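Local structure of succinate dehydrogenase subunit C (Mycolicibacterium smegmatis MC2 51, 6LUM) at residues 23-28 and 106-111. The protein probably anchors succinate dehydrogenase in the membrane as its haem-carrying subunit C, helping to pass electrons from succinate oxidation toward quinone. Numbering follows the deposited sequence.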
loop_
_atom_site.group_PDB
_atom_site.type_symbol
_atom_site.label_atom_id
_atom_site.label_comp_id
_atom_site.label_asym_id
_atom_site.label_seq_id
_atom_site.Cartn_x
_atom_site.Cartn_y
_atom_site.Cartn_z
ATOM N N GLY F 23 -27.624 5.637 32.447
ATOM C CA GLY F 23 -27.360 4.373 31.793
ATOM C C GLY F 23 -27.091 3.212 32.725
ATOM O O GLY F 23 -27.751 3.065 33.754
ATOM N N ASP F 24 -26.117 2.384 32.370
ATOM C CA ASP F 24 -25.819 1.169 33.103
ATOM C C ASP F 24 -25.299 1.491 34.504
ATOM O O ASP F 24 -24.911 2.625 34.784
ATOM C CB ASP F 24 -24.786 0.369 32.327
ATOM C CG ASP F 24 -24.866 -1.096 32.596
ATOM O OD1 ASP F 24 -25.811 -1.735 32.110
ATOM O OD2 ASP F 24 -23.977 -1.622 33.291
ATOM N N PRO F 25 -25.309 0.514 35.421
ATOM C CA PRO F 25 -24.591 0.704 36.691
ATOM C C PRO F 25 -23.079 0.594 36.565
ATOM O O PRO F 25 -22.360 1.145 37.409
ATOM C CB PRO F 25 -25.157 -0.408 37.579
ATOM C CG PRO F 25 -25.693 -1.403 36.644
ATOM C CD PRO F 25 -26.237 -0.621 35.508
ATOM N N GLY F 26 -22.570 -0.101 35.553
ATOM C CA GLY F 26 -21.150 -0.080 35.289
ATOM C C GLY F 26 -20.628 1.297 34.969
ATOM O O GLY F 26 -19.449 1.569 35.192
ATOM N N MET F 27 -21.488 2.189 34.485
ATOM C CA MET F 27 -21.069 3.557 34.221
ATOM C C MET F 27 -20.774 4.304 35.513
ATOM O O MET F 27 -19.768 5.014 35.618
ATOM C CB MET F 27 -22.149 4.261 33.418
ATOM C CG MET F 27 -21.837 5.660 33.001
ATOM S SD MET F 27 -23.369 6.564 32.793
ATOM C CE MET F 27 -22.794 7.906 31.787
ATOM N N TRP F 28 -21.627 4.141 36.516
ATOM C CA TRP F 28 -21.376 4.772 37.800
ATOM C C TRP F 28 -20.215 4.118 38.524
ATOM O O TRP F 28 -19.450 4.804 39.210
ATOM C CB TRP F 28 -22.646 4.734 38.633
ATOM C CG TRP F 28 -23.782 5.331 37.896
ATOM C CD1 TRP F 28 -24.921 4.711 37.514
ATOM C CD2 TRP F 28 -23.875 6.672 37.419
ATOM N NE1 TRP F 28 -25.728 5.580 36.834
ATOM C CE2 TRP F 28 -25.105 6.794 36.764
ATOM C CE3 TRP F 28 -23.037 7.785 37.489
ATOM C CZ2 TRP F 28 -25.519 7.980 36.183
ATOM C CZ3 TRP F 28 -23.446 8.955 36.913
ATOM C CH2 TRP F 28 -24.674 9.049 36.269
ATOM N N TYR F 106 -20.894 -11.903 33.826
ATOM C CA TYR F 106 -21.151 -11.752 35.250
ATOM C C TYR F 106 -20.763 -10.376 35.763
ATOM O O TYR F 106 -20.423 -10.227 36.936
ATOM C CB TYR F 106 -20.419 -12.836 36.030
ATOM C CG TYR F 106 -20.721 -14.217 35.524
ATOM C CD1 TYR F 106 -21.982 -14.761 35.658
ATOM C CD2 TYR F 106 -19.750 -14.971 34.907
ATOM C CE1 TYR F 106 -22.261 -16.012 35.195
ATOM C CE2 TYR F 106 -20.021 -16.224 34.440
ATOM C CZ TYR F 106 -21.276 -16.739 34.586
ATOM O OH TYR F 106 -21.547 -18.000 34.118
ATOM N N GLN F 107 -20.812 -9.371 34.898
ATOM C CA GLN F 107 -20.489 -8.005 35.289
ATOM C C GLN F 107 -21.331 -7.548 36.476
ATOM O O GLN F 107 -20.796 -7.121 37.505
ATOM C CB GLN F 107 -20.688 -7.100 34.080
ATOM C CG GLN F 107 -20.666 -5.635 34.350
ATOM C CD GLN F 107 -22.006 -5.000 34.134
ATOM O OE1 GLN F 107 -22.822 -5.506 33.376
ATOM N NE2 GLN F 107 -22.241 -3.875 34.788
ATOM N N ARG F 108 -22.654 -7.646 36.364
ATOM C CA ARG F 108 -23.511 -7.138 37.429
ATOM C C ARG F 108 -23.465 -8.023 38.663
ATOM O O ARG F 108 -23.635 -7.530 39.784
ATOM C CB ARG F 108 -24.945 -7.012 36.941
ATOM C CG ARG F 108 -25.191 -5.851 36.023
ATOM C CD ARG F 108 -26.587 -5.920 35.477
ATOM N NE ARG F 108 -26.769 -5.050 34.326
ATOM C CZ ARG F 108 -27.746 -4.164 34.220
ATOM N NH1 ARG F 108 -28.628 -4.033 35.198
ATOM N NH2 ARG F 108 -27.843 -3.411 33.135
ATOM N N GLN F 109 -23.252 -9.326 38.487
ATOM C CA GLN F 109 -23.046 -10.193 39.637
ATOM C C GLN F 109 -21.830 -9.754 40.437
ATOM O O GLN F 109 -21.913 -9.564 41.654
ATOM C CB GLN F 109 -22.894 -11.639 39.185
ATOM C CG GLN F 109 -24.201 -12.353 39.017
ATOM C CD GLN F 109 -24.918 -11.968 37.756
ATOM O OE1 GLN F 109 -25.942 -11.293 37.795
ATOM N NE2 GLN F 109 -24.408 -12.427 36.623
ATOM N N MET F 110 -20.688 -9.595 39.766
ATOM C CA MET F 110 -19.498 -9.091 40.439
ATOM C C MET F 110 -19.772 -7.759 41.108
ATOM O O MET F 110 -19.266 -7.490 42.199
ATOM C CB MET F 110 -18.352 -8.931 39.451
ATOM C CG MET F 110 -17.878 -10.179 38.780
ATOM S SD MET F 110 -16.459 -9.780 37.765
ATOM C CE MET F 110 -16.598 -10.999 36.483
ATOM N N LEU F 111 -20.554 -6.903 40.464
ATOM C CA LEU F 111 -20.807 -5.582 41.020
ATOM C C LEU F 111 -21.589 -5.674 42.327
ATOM O O LEU F 111 -21.265 -4.997 43.308
ATOM C CB LEU F 111 -21.535 -4.737 39.984
ATOM C CG LEU F 111 -21.745 -3.259 40.230
ATOM C CD1 LEU F 111 -20.414 -2.620 40.447
ATOM C CD2 LEU F 111 -22.394 -2.688 39.008
#
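D24 meets both R108 and Q107 through its carboxylate, joining the N-terminal end of helix 25-52 to that of helix 107-136. From CB the chain turns so that CG lies anti to the backbone N (chi1 -153°). D24 CG faces R108 NH2 at 3.8 Å, and beyond it the carboxylate divides its work. D24 OD1 forms a salt bridge with R108 NH2 at 2.8 Å. The two groups meet tip to tip with their planes 81° apart. OD2 accepts two hydrogen bonds. The N-cap bond runs from G26 N to D24 OD2 at 3.1 Å, on the anti side of the carboxylate, and is fairly straight. Q107 NE2 reaches D24 OD2 at 3.2 Å, nearly along its C-O axis, and this bond is more bent. The carboxylate is thus gripped at both oxygens, and its charge would probably also suit the positive end of the helix dipole.

P25 lies beside this polar cluster. Its CD sits over one face of the R108 guanidinium, toward the rim, while P25 CB packs against L111 CD2 at 3.9 Å. An alanine in place of D24 would probably leave the R108 guanidinium without this counter-charge and both G26 N and Q107 NE2 without their shared acceptor.

Subunit B adjoins the same corner: its N235 accepts from D24 N, and its E238 packs on D24 and R108. The arrangement is a classical helix N-cap, here an aspartate that also pairs with the first turn of a neighbouring transmembrane helix where the membrane anchor meets subunit B.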